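Local coordinates for outer membrane protein assembly factor BamA (Haemophilus ducreyi, PDB 4K3C), which probably helps fold and insert beta-barrel proteins into the outer membrane as part of the Bam complex, this chain comprising its last two POTRA domains and membrane barrel, at residues Thr159-Phe164 / Gly179-Asn184; Ser190-Asn195 / Val205-Thr210; Tyr390-Met395 / Gly404-Lys409; Ala430-Ser435 / Thr463-Lys468. One frame throughout, in Å; residues are numbered along the deposited sequence.

Contact 1 of 4, residues Thr159-Phe164 / Gly179-Asn184; sequences TGSINF and GITQDN
The carbonyl oxygen of D183 takes hydrogens from both segments. Across the contact, T159 OG1 donates to D183 O over 3.1 Å, arriving well above the carbonyl plane. Within 179-184, the Q182 side chain, bent at its second torsion (chi2 75°), runs on beside the backbone, and NE2 adds a weak bond to D183 O. T159 is gripped through its backbone as well: D183 N points almost straight at T159 O, 2.8 Å away, so this pair closes the ladder with one backbone and one hydroxyl bond. T159 CB also rests on D183 CB at 3.8 Å.

Inward from that end the strands run antiparallel. S161 and T181 exchange bonds in both directions, S161 N to T181 O at 2.8 Å and T181 N to S161 O at 2.9 Å, and further along N163 N reaches G179 O at 3.1 Å. The two faces differ in character. I162 and I180 lie on one face with Q182, and their exposed apolar chains may meet lipid. S161, N163 and T181 line the other, polar face.

N184 turns its amide out of the ladder, OD1 to the backbone N of G189 and ND2 to T96 OG1. T159, D183 and N184 all touch F130, so the foot of the hairpin sits against the preceding POTRA domain. At the other end of 159-164, F164 pairs through its backbone with F532, the last residue. This is the first beta hairpin of the Omp85 barrel, whose opening strand lies at the seam where the barrel closes.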
loop_
_atom_site.group_PDB
_atom_site.type_symbol
_atom_site.label_atom_id
_atom_site.label_comp_id
_atom_site.label_asym_id
_atom_site.label_seq_id
_atom_site.Cartn_x
_atom_site.Cartn_y
_atom_site.Cartn_z
ATOM N N THR A 159 17.667 8.072 12.792
ATOM C CA THR A 159 16.510 7.828 11.951
ATOM C C THR A 159 16.965 7.553 10.529
ATOM O O THR A 159 16.201 7.670 9.569
ATOM C CB THR A 159 15.548 9.017 12.005
ATOM O OG1 THR A 159 16.299 10.229 12.209
ATOM C CG2 THR A 159 14.579 8.842 13.172
ATOM N N GLY A 160 18.238 7.189 10.418
ATOM C CA GLY A 160 18.836 6.813 9.154
ATOM C C GLY A 160 18.911 5.298 9.046
ATOM O O GLY A 160 19.279 4.612 10.005
ATOM N N SER A 161 18.535 4.776 7.883
ATOM C CA SER A 161 18.558 3.347 7.636
ATOM C C SER A 161 19.269 3.056 6.325
ATOM O O SER A 161 19.278 3.884 5.408
ATOM C CB SER A 161 17.134 2.802 7.564
ATOM O OG SER A 161 16.738 2.557 6.214
ATOM N N ILE A 162 19.873 1.877 6.232
ATOM C CA ILE A 162 20.359 1.392 4.948
ATOM C C ILE A 162 19.736 0.031 4.780
ATOM O O ILE A 162 19.517 -0.668 5.761
ATOM C CB ILE A 162 21.910 1.344 4.837
ATOM C CG1 ILE A 162 22.320 1.078 3.386
ATOM C CG2 ILE A 162 22.488 0.289 5.741
ATOM C CD1 ILE A 162 23.812 0.966 3.170
ATOM N N ASN A 163 19.398 -0.328 3.552
ATOM C CA ASN A 163 18.675 -1.575 3.331
ATOM C C ASN A 163 18.958 -2.197 1.979
ATOM O O ASN A 163 19.179 -1.500 0.980
ATOM C CB ASN A 163 17.180 -1.355 3.486
ATOM C CG ASN A 163 16.667 -0.302 2.550
ATOM O OD1 ASN A 163 16.414 -0.571 1.372
ATOM N ND2 ASN A 163 16.533 0.923 3.056
ATOM N N PHE A 164 18.947 -3.524 1.965
ATOM C CA PHE A 164 19.276 -4.297 0.783
ATOM C C PHE A 164 18.231 -5.391 0.615
ATOM O O PHE A 164 17.645 -5.876 1.594
ATOM C CB PHE A 164 20.660 -4.956 0.917
ATOM C CG PHE A 164 21.794 -3.993 1.154
ATOM C CD1 PHE A 164 22.101 -3.554 2.435
ATOM C CD2 PHE A 164 22.582 -3.559 0.100
ATOM C CE1 PHE A 164 23.158 -2.673 2.652
ATOM C CE2 PHE A 164 23.652 -2.678 0.310
ATOM C CZ PHE A 164 23.931 -2.233 1.586
ATOM N N GLY A 179 19.370 0.860 -0.865
ATOM C CA GLY A 179 18.733 2.133 -0.628
ATOM C C GLY A 179 19.214 2.722 0.671
ATOM O O GLY A 179 19.617 2.023 1.596
ATOM N N ILE A 180 19.178 4.034 0.745
ATOM C CA ILE A 180 19.666 4.713 1.922
ATOM C C ILE A 180 18.582 5.730 2.248
ATOM O O ILE A 180 17.935 6.280 1.342
ATOM C CB ILE A 180 21.109 5.291 1.675
ATOM C CG1 ILE A 180 21.719 5.890 2.938
ATOM C CG2 ILE A 180 21.136 6.275 0.519
ATOM C CD1 ILE A 180 21.328 7.314 3.196
ATOM N N THR A 181 18.333 5.920 3.538
ATOM C CA THR A 181 17.174 6.690 3.984
ATOM C C THR A 181 17.479 7.477 5.238
ATOM O O THR A 181 18.040 6.935 6.174
ATOM C CB THR A 181 15.992 5.772 4.333
ATOM O OG1 THR A 181 15.665 4.955 3.208
ATOM C CG2 THR A 181 14.776 6.597 4.719
ATOM N N GLN A 182 17.113 8.754 5.255
ATOM C CA GLN A 182 17.181 9.527 6.478
ATOM C C GLN A 182 15.790 10.026 6.726
ATOM O O GLN A 182 15.244 10.809 5.953
ATOM C CB GLN A 182 18.170 10.697 6.363
ATOM C CG GLN A 182 18.159 11.703 7.536
ATOM C CD GLN A 182 18.835 11.180 8.809
ATOM O OE1 GLN A 182 19.809 10.426 8.755
ATOM N NE2 GLN A 182 18.314 11.588 9.963
ATOM N N ASP A 183 15.205 9.537 7.805
ATOM C CA ASP A 183 13.906 10.008 8.227
ATOM C C ASP A 183 14.038 11.218 9.123
ATOM O O ASP A 183 15.132 11.513 9.618
ATOM C CB ASP A 183 13.188 8.915 8.972
ATOM C CG ASP A 183 11.857 8.666 8.409
ATOM O OD1 ASP A 183 11.086 9.654 8.328
ATOM O OD2 ASP A 183 11.612 7.502 8.019
ATOM N N ASN A 184 12.923 11.911 9.333
ATOM C CA ASN A 184 12.922 13.106 10.155
ATOM C C ASN A 184 13.986 14.117 9.664
ATOM O O ASN A 184 14.521 14.909 10.431
ATOM C CB ASN A 184 13.110 12.718 11.619
ATOM C CG ASN A 184 12.911 13.874 12.557
ATOM O OD1 ASN A 184 12.289 14.872 12.199
ATOM N ND2 ASN A 184 13.449 13.757 13.769
#

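Contact 2 of 4, residues Ser190-Asn195 / Val205-Thr210; sequences SSLGLN and VNLSYT
Y209 OH meets S190 OG at 2.7 Å, the tyrosine donating. S190 OG, which takes the tyrosine proton, is also hydrogen-bonded to F185 O. Y209 CG stands anti to the backbone N (chi1 180°), beside the carbonyl carbon, and the OH end of the ring meets S190, while L192 CB lies at the ring edge, near its plane.

On the same face the apolar chains continue the row. L192 CD1 touches L207 CD2 at 3.8 Å, the two side chains crossing at a slant, and L194 CD2 meets V205 CG1 at 4.0 Å in a similar way. L194, V205 and L207 are on the surface, where they may face lipid. The reverse face carries S191, N195, N206, S208 and T210, all polar; N195 CB passes 4.0 Å from N206 ND2.

Holding both rows in place is a regular ladder in which three pairs exchange backbone bonds. T210 N gives to S191 O at 2.8 Å, G193 N to S208 O at 2.9 Å, and N195 N to N206 O at 2.8 Å. The return bond from N206 N to N195 O is weak. G193 brings no side chain, and S208 OG lies 3.8 Å from G193 O.

One shell further out, N224 ND2 binds N206 OD1. Strand 175-185 pairs with one edge of the hairpin, and strand 220-231 with the other. An antiparallel hairpin with one apolar and one polar face is the repeating unit of an up-and-down transmembrane beta barrel.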
loop_
_atom_site.group_PDB
_atom_site.type_symbol
_atom_site.label_atom_id
_atom_site.label_comp_id
_atom_site.label_asym_id
_atom_site.label_seq_id
_atom_site.Cartn_x
_atom_site.Cartn_y
_atom_site.Cartn_z
ATOM N N SER A 190 9.963 14.844 7.646
ATOM C CA SER A 190 9.864 14.229 6.338
ATOM C C SER A 190 10.874 13.081 6.133
ATOM O O SER A 190 11.494 12.581 7.077
ATOM C CB SER A 190 10.029 15.290 5.266
ATOM O OG SER A 190 11.165 16.092 5.515
ATOM N N SER A 191 11.013 12.632 4.895
ATOM C CA SER A 191 11.868 11.495 4.633
ATOM C C SER A 191 12.488 11.600 3.258
ATOM O O SER A 191 11.798 11.815 2.269
ATOM C CB SER A 191 11.093 10.193 4.759
ATOM O OG SER A 191 11.984 9.095 4.872
ATOM N N LEU A 192 13.805 11.443 3.219
ATOM C CA LEU A 192 14.568 11.522 1.996
ATOM C C LEU A 192 15.201 10.171 1.756
ATOM O O LEU A 192 15.725 9.559 2.682
ATOM C CB LEU A 192 15.628 12.596 2.143
ATOM C CG LEU A 192 16.631 12.780 1.022
ATOM C CD1 LEU A 192 15.937 13.212 -0.256
ATOM C CD2 LEU A 192 17.650 13.816 1.467
ATOM N N GLY A 193 15.158 9.701 0.514
ATOM C CA GLY A 193 15.700 8.400 0.214
ATOM C C GLY A 193 16.357 8.301 -1.129
ATOM O O GLY A 193 15.927 8.925 -2.092
ATOM N N LEU A 194 17.420 7.512 -1.162
ATOM C CA LEU A 194 18.093 7.154 -2.391
ATOM C C LEU A 194 17.915 5.661 -2.558
ATOM O O LEU A 194 18.191 4.870 -1.647
ATOM C CB LEU A 194 19.590 7.472 -2.303
ATOM C CG LEU A 194 20.432 7.814 -3.539
ATOM C CD1 LEU A 194 21.874 7.532 -3.260
ATOM C CD2 LEU A 194 19.960 7.079 -4.789
ATOM N N ASN A 195 17.467 5.274 -3.740
ATOM C CA ASN A 195 17.183 3.884 -4.003
ATOM C C ASN A 195 17.600 3.479 -5.397
ATOM O O ASN A 195 17.432 4.231 -6.358
ATOM C CB ASN A 195 15.696 3.606 -3.804
ATOM C CG ASN A 195 15.389 3.084 -2.426
ATOM O OD1 ASN A 195 14.974 3.843 -1.546
ATOM N ND2 ASN A 195 15.600 1.776 -2.218
ATOM N N VAL A 205 17.344 3.891 -10.653
ATOM C CA VAL A 205 17.770 4.692 -9.532
ATOM C C VAL A 205 16.686 5.723 -9.281
ATOM O O VAL A 205 15.981 6.139 -10.192
ATOM C CB VAL A 205 19.107 5.380 -9.826
ATOM C CG1 VAL A 205 19.597 6.196 -8.626
ATOM C CG2 VAL A 205 20.104 4.339 -10.197
ATOM N N ASN A 206 16.584 6.162 -8.041
ATOM C CA ASN A 206 15.425 6.870 -7.615
ATOM C C ASN A 206 15.761 7.742 -6.416
ATOM O O ASN A 206 16.174 7.226 -5.363
ATOM C CB ASN A 206 14.424 5.808 -7.197
ATOM C CG ASN A 206 13.193 6.390 -6.620
ATOM O OD1 ASN A 206 12.564 7.253 -7.234
ATOM N ND2 ASN A 206 12.831 5.945 -5.420
ATOM N N LEU A 207 15.620 9.060 -6.554
ATOM C CA LEU A 207 15.665 9.924 -5.372
ATOM C C LEU A 207 14.260 10.362 -5.046
ATOM O O LEU A 207 13.501 10.736 -5.939
ATOM C CB LEU A 207 16.522 11.156 -5.600
ATOM C CG LEU A 207 16.805 11.889 -4.283
ATOM C CD1 LEU A 207 18.227 12.407 -4.255
ATOM C CD2 LEU A 207 15.831 13.034 -4.072
ATOM N N SER A 208 13.904 10.337 -3.770
ATOM C CA SER A 208 12.519 10.621 -3.398
ATOM C C SER A 208 12.448 11.405 -2.098
ATOM O O SER A 208 13.185 11.109 -1.143
ATOM C CB SER A 208 11.727 9.322 -3.247
ATOM O OG SER A 208 12.155 8.607 -2.097
ATOM N N TYR A 209 11.564 12.407 -2.070
ATOM C CA TYR A 209 11.316 13.171 -0.855
ATOM C C TYR A 209 9.846 13.103 -0.416
ATOM O O TYR A 209 8.955 13.416 -1.177
ATOM C CB TYR A 209 11.777 14.627 -1.018
ATOM C CG TYR A 209 11.536 15.486 0.211
ATOM C CD1 TYR A 209 12.294 15.321 1.366
ATOM C CD2 TYR A 209 10.544 16.445 0.217
ATOM C CE1 TYR A 209 12.064 16.111 2.502
ATOM C CE2 TYR A 209 10.303 17.225 1.338
ATOM C CZ TYR A 209 11.066 17.062 2.476
ATOM O OH TYR A 209 10.790 17.859 3.572
ATOM N N THR A 210 9.603 12.722 0.829
ATOM C CA THR A 210 8.238 12.573 1.306
ATOM C C THR A 210 7.878 13.493 2.477
ATOM O O THR A 210 8.422 13.363 3.569
ATOM C CB THR A 210 7.988 11.120 1.755
ATOM O OG1 THR A 210 8.688 10.221 0.888
ATOM C CG2 THR A 210 6.517 10.810 1.715
#

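Contact 3 of 4, residues Tyr390-Met395 / Gly404-Lys409; sequences YSAGGM and GSIGPK
Backbone bonds between A392 and I406 carry this contact. A392 N donates to I406 O at 3.0 Å, in the carbonyl plane and on a lone pair, and I406 N returns a bond to A392 O at 2.9 Å, tilted from that plane. It is a single antiparallel bridge: neither segment forms a strand with the other. S405 and I406 both sit opposite A392, which makes a classic beta bulge, and S405 N lies 3.2 Å from the same A392 O.

Apolar packing is light. A392 CB meets I406 CB at 3.8 Å, and I406 CG1, anti to its own carbonyl carbon (chi1 -47°), folds over A392 O. Apart from this packing, the hydroxyl oxygen of S391 lies beside the backbone of G404.

Glycines shape both segments. G393 follows the bridge with a phi of 124°, and G394 and G404 also have positive phi, conformations that glycine adopts readily.

Side-chain hydrogen bonds then tie the two segments to the residues that link them: S397 OG accepts from G393 N, and S405 OG bonds A402 O. A392 also rests on A462, V464 and M431 of the barrel wall. The linking residues include the Arg-Gly-Phe motif of the Omp85 family, so the bridge pinches together the two arms of extracellular loop 6, which in this family folds back into the barrel lumen.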
loop_
_atom_site.group_PDB
_atom_site.type_symbol
_atom_site.label_atom_id
_atom_site.label_comp_id
_atom_site.label_asym_id
_atom_site.label_seq_id
_atom_site.Cartn_x
_atom_site.Cartn_y
_atom_site.Cartn_z
ATOM N N TYR A 390 0.268 -3.131 -23.127
ATOM C CA TYR A 390 0.076 -4.197 -22.149
ATOM C C TYR A 390 0.333 -5.594 -22.697
ATOM O O TYR A 390 0.225 -5.861 -23.887
ATOM C CB TYR A 390 -1.337 -4.172 -21.594
ATOM C CG TYR A 390 -1.790 -2.834 -21.070
ATOM C CD1 TYR A 390 -1.148 -2.230 -20.002
ATOM C CD2 TYR A 390 -2.891 -2.191 -21.620
ATOM C CE1 TYR A 390 -1.570 -1.032 -19.509
ATOM C CE2 TYR A 390 -3.321 -0.969 -21.125
ATOM C CZ TYR A 390 -2.650 -0.398 -20.065
ATOM O OH TYR A 390 -3.069 0.813 -19.561
ATOM N N SER A 391 0.669 -6.490 -21.790
ATOM C CA SER A 391 0.833 -7.883 -22.111
ATOM C C SER A 391 0.479 -8.637 -20.831
ATOM O O SER A 391 0.509 -8.062 -19.738
ATOM C CB SER A 391 2.262 -8.178 -22.562
ATOM O OG SER A 391 3.178 -8.125 -21.477
ATOM N N ALA A 392 0.115 -9.910 -20.965
ATOM C CA ALA A 392 -0.260 -10.713 -19.813
ATOM C C ALA A 392 0.519 -12.008 -19.843
ATOM O O ALA A 392 1.204 -12.296 -20.819
ATOM C CB ALA A 392 -1.759 -10.981 -19.812
ATOM N N GLY A 393 0.404 -12.787 -18.775
ATOM C CA GLY A 393 1.189 -13.992 -18.598
ATOM C C GLY A 393 1.950 -13.909 -17.288
ATOM O O GLY A 393 2.145 -12.816 -16.747
ATOM N N GLY A 394 2.370 -15.057 -16.770
ATOM C CA GLY A 394 3.162 -15.101 -15.556
ATOM C C GLY A 394 2.369 -14.874 -14.287
ATOM O O GLY A 394 1.221 -14.436 -14.353
ATOM N N MET A 395 2.987 -15.182 -13.142
ATOM C CA MET A 395 2.393 -14.961 -11.823
ATOM C C MET A 395 1.874 -13.541 -11.764
ATOM O O MET A 395 2.523 -12.608 -12.245
ATOM C CB MET A 395 3.423 -15.179 -10.704
ATOM C CG MET A 395 4.224 -16.491 -10.786
ATOM S SD MET A 395 5.035 -16.928 -9.220
ATOM C CE MET A 395 5.415 -15.305 -8.558
ATOM N N GLY A 404 4.576 -11.926 -20.110
ATOM C CA GLY A 404 4.476 -11.134 -21.323
ATOM C C GLY A 404 4.282 -11.927 -22.596
ATOM O O GLY A 404 4.550 -11.421 -23.685
ATOM N N SER A 405 3.803 -13.159 -22.457
ATOM C CA SER A 405 3.584 -14.038 -23.598
ATOM C C SER A 405 2.207 -13.862 -24.222
ATOM O O SER A 405 1.958 -14.354 -25.316
ATOM C CB SER A 405 3.794 -15.502 -23.202
ATOM O OG SER A 405 2.927 -15.866 -22.149
ATOM N N ILE A 406 1.321 -13.150 -23.537
ATOM C CA ILE A 406 -0.049 -12.960 -24.016
ATOM C C ILE A 406 -0.348 -11.569 -24.584
ATOM O O ILE A 406 -0.513 -10.616 -23.837
ATOM C CB ILE A 406 -1.067 -13.197 -22.883
ATOM C CG1 ILE A 406 -0.744 -14.484 -22.134
ATOM C CG2 ILE A 406 -2.473 -13.231 -23.433
ATOM C CD1 ILE A 406 -0.874 -15.700 -22.981
ATOM N N GLY A 407 -0.463 -11.464 -25.901
ATOM C CA GLY A 407 -0.927 -10.234 -26.519
ATOM C C GLY A 407 -0.670 -10.247 -28.012
ATOM O O GLY A 407 -0.221 -11.261 -28.543
ATOM N N PRO A 408 -0.931 -9.119 -28.698
ATOM C CA PRO A 408 -0.679 -9.065 -30.146
ATOM C C PRO A 408 0.783 -9.344 -30.508
ATOM O O PRO A 408 1.703 -8.947 -29.791
ATOM C CB PRO A 408 -1.069 -7.633 -30.531
ATOM C CG PRO A 408 -1.994 -7.175 -29.436
ATOM C CD PRO A 408 -1.509 -7.864 -28.184
ATOM N N LYS A 409 0.976 -10.040 -31.625
ATOM C CA LYS A 409 2.301 -10.419 -32.099
ATOM C C LYS A 409 2.933 -9.362 -33.008
ATOM O O LYS A 409 2.236 -8.621 -33.708
ATOM C CB LYS A 409 2.220 -11.766 -32.821
ATOM C CG LYS A 409 1.742 -12.909 -31.923
ATOM C CD LYS A 409 2.501 -12.938 -30.592
ATOM C CE LYS A 409 1.982 -14.010 -29.636
ATOM N NZ LYS A 409 2.091 -15.399 -30.189
#

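Contact 4 of 4, residues Ala430-Ser435 / Thr463-Lys468; sequences AMVNAS and TVWNTK
Strands 430-440 and 453-465 are neighbouring staves of the Omp85 barrel, and here they pair antiparallel near the end remote from the turn that joins them. On one face A430 CB sits over the middle of the W465 six-membered ring, 3.4 Å from its centroid, a CH-pi contact just 11° off the ring normal. In W465 a chi1 of 74° sets CG between the backbone N and the carbonyl carbon, and a chi2 of 105° turns the ring face to A430 CB. V432 CG2 meets the edge of the same ring, 3.9 Å from W465 CH2, with the two side chains lying side by side. V432 CB also packs on T463 CG2 at 3.9 Å.

Below this layer, backbone bonds join A430 with W465 and V432 with T463. W465 N to A430 O is 2.9 Å and T463 N to V432 O 2.8 Å; A430 N to W465 O is weak. On the opposite face M431 SD touches V464 CG2 at 3.8 Å.

Past the strand end N466 OD1 accepts from K468 N, an Asx turn. T463 OG1 bonds Y485 O, and T467 OG1 bonds N429 ND2. The M431/V464 face looks onto loop 6, where V464 also meets P408, while strand 366-378 continues the sheet beyond 430-440 through M431 and N433, and strand 489-500 borders 453-465 on its far edge.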
loop_
_atom_site.group_PDB
_atom_site.type_symbol
_atom_site.label_atom_id
_atom_site.label_comp_id
_atom_site.label_asym_id
_atom_site.label_seq_id
_atom_site.Cartn_x
_atom_site.Cartn_y
_atom_site.Cartn_z
ATOM N N ALA A 430 -5.444 -3.003 -24.469
ATOM C CA ALA A 430 -6.582 -3.458 -23.666
ATOM C C ALA A 430 -6.295 -4.818 -23.075
ATOM O O ALA A 430 -5.984 -5.762 -23.790
ATOM C CB ALA A 430 -7.824 -3.506 -24.478
ATOM N N MET A 431 -6.389 -4.899 -21.758
ATOM C CA MET A 431 -6.073 -6.108 -21.037
ATOM C C MET A 431 -7.216 -6.352 -20.052
ATOM O O MET A 431 -7.734 -5.409 -19.455
ATOM C CB MET A 431 -4.726 -5.953 -20.310
ATOM C CG MET A 431 -4.366 -7.105 -19.404
ATOM S SD MET A 431 -2.605 -7.367 -19.137
ATOM C CE MET A 431 -2.233 -5.982 -18.095
ATOM N N VAL A 432 -7.664 -7.596 -19.942
ATOM C CA VAL A 432 -8.506 -7.990 -18.838
ATOM C C VAL A 432 -7.944 -9.308 -18.337
ATOM O O VAL A 432 -7.493 -10.154 -19.119
ATOM C CB VAL A 432 -10.018 -8.130 -19.218
ATOM C CG1 VAL A 432 -10.851 -8.403 -17.982
ATOM C CG2 VAL A 432 -10.545 -6.877 -19.892
ATOM N N ASN A 433 -7.930 -9.467 -17.027
ATOM C CA ASN A 433 -7.528 -10.723 -16.441
ATOM C C ASN A 433 -8.429 -10.962 -15.250
ATOM O O ASN A 433 -8.996 -10.017 -14.698
ATOM C CB ASN A 433 -6.073 -10.668 -15.993
ATOM C CG ASN A 433 -5.853 -9.708 -14.824
ATOM O OD1 ASN A 433 -6.289 -8.564 -14.855
ATOM N ND2 ASN A 433 -5.187 -10.185 -13.784
ATOM N N ALA A 434 -8.591 -12.220 -14.865
ATOM C CA ALA A 434 -9.296 -12.515 -13.632
ATOM C C ALA A 434 -8.817 -13.842 -13.128
ATOM O O ALA A 434 -8.102 -14.561 -13.833
ATOM C CB ALA A 434 -10.757 -12.534 -13.844
ATOM N N SER A 435 -9.199 -14.163 -11.901
ATOM C CA SER A 435 -8.622 -15.313 -11.229
ATOM C C SER A 435 -9.549 -15.732 -10.101
ATOM O O SER A 435 -10.225 -14.900 -9.491
ATOM C CB SER A 435 -7.250 -14.940 -10.684
ATOM O OG SER A 435 -6.460 -16.086 -10.456
ATOM N N THR A 463 -6.625 -11.826 -21.193
ATOM C CA THR A 463 -6.844 -11.508 -22.597
ATOM C C THR A 463 -6.252 -10.137 -22.924
ATOM O O THR A 463 -6.605 -9.142 -22.307
ATOM C CB THR A 463 -8.365 -11.562 -22.968
ATOM O OG1 THR A 463 -8.590 -10.933 -24.236
ATOM C CG2 THR A 463 -9.176 -10.838 -21.936
ATOM N N VAL A 464 -5.343 -10.092 -23.890
ATOM C CA VAL A 464 -4.764 -8.828 -24.334
ATOM C C VAL A 464 -4.977 -8.588 -25.820
ATOM O O VAL A 464 -4.498 -9.337 -26.667
ATOM C CB VAL A 464 -3.245 -8.754 -24.074
ATOM C CG1 VAL A 464 -2.713 -7.428 -24.581
ATOM C CG2 VAL A 464 -2.936 -8.922 -22.603
ATOM N N TRP A 465 -5.663 -7.512 -26.140
ATOM C CA TRP A 465 -5.949 -7.217 -27.526
ATOM C C TRP A 465 -5.665 -5.776 -27.915
ATOM O O TRP A 465 -5.451 -4.925 -27.055
ATOM C CB TRP A 465 -7.399 -7.575 -27.857
ATOM C CG TRP A 465 -8.503 -6.654 -27.321
ATOM C CD1 TRP A 465 -9.216 -5.750 -28.037
ATOM C CD2 TRP A 465 -9.032 -6.613 -25.988
ATOM N NE1 TRP A 465 -10.146 -5.143 -27.243
ATOM C CE2 TRP A 465 -10.059 -5.661 -25.979
ATOM C CE3 TRP A 465 -8.729 -7.284 -24.801
ATOM C CZ2 TRP A 465 -10.792 -5.358 -24.838
ATOM C CZ3 TRP A 465 -9.453 -6.976 -23.665
ATOM C CH2 TRP A 465 -10.477 -6.022 -23.696
ATOM N N ASN A 466 -5.691 -5.535 -29.224
ATOM C CA ASN A 466 -5.465 -4.244 -29.842
ATOM C C ASN A 466 -6.781 -3.757 -30.419
ATOM O O ASN A 466 -7.208 -4.231 -31.477
ATOM C CB ASN A 466 -4.456 -4.436 -30.979
ATOM C CG ASN A 466 -4.184 -3.165 -31.788
ATOM O OD1 ASN A 466 -4.945 -2.186 -31.750
ATOM N ND2 ASN A 466 -3.080 -3.190 -32.552
ATOM N N THR A 467 -7.405 -2.789 -29.754
ATOM C CA THR A 467 -8.637 -2.178 -30.257
ATOM C C THR A 467 -8.540 -1.593 -31.664
ATOM O O THR A 467 -9.545 -1.504 -32.363
ATOM C CB THR A 467 -9.126 -1.054 -29.350
ATOM O OG1 THR A 467 -8.161 0.009 -29.363
ATOM C CG2 THR A 467 -9.318 -1.561 -27.932
ATOM N N LYS A 468 -7.362 -1.179 -32.105
ATOM C CA LYS A 468 -7.330 -0.527 -33.406
ATOM C C LYS A 468 -6.991 -1.483 -34.544
ATOM O O LYS A 468 -6.953 -1.074 -35.703
ATOM C CB LYS A 468 -6.405 0.696 -33.388
ATOM C CG LYS A 468 -6.636 1.603 -32.183
ATOM C CD LYS A 468 -6.180 3.028 -32.428
ATOM C CE LYS A 468 -5.915 3.775 -31.116
ATOM N NZ LYS A 468 -4.472 3.735 -30.703
#

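Overall arrangement
Contacts 1 and 2 lie at the surface on consecutive hairpins, centres about 9 Å apart, and I180 N to L194 O and Q182 N to L192 O probably bond them into one continuous wall next to the POTRA domains. Contacts 3 and 4 are partly buried, also with centres about 9 Å apart, but loop and wall meet there by packing: S391 O and I406 O lie on M431 and V464. The two groups are more than 30 Å apart between centres. Contacts 1, 2 and 4 are strand ladders, the first two with apolar faces suited to lipid and contact 4 with an alanine methyl in CH-pi contact with an indole face; contact 3 has just one bulged bridge and glycine-rich loop segments.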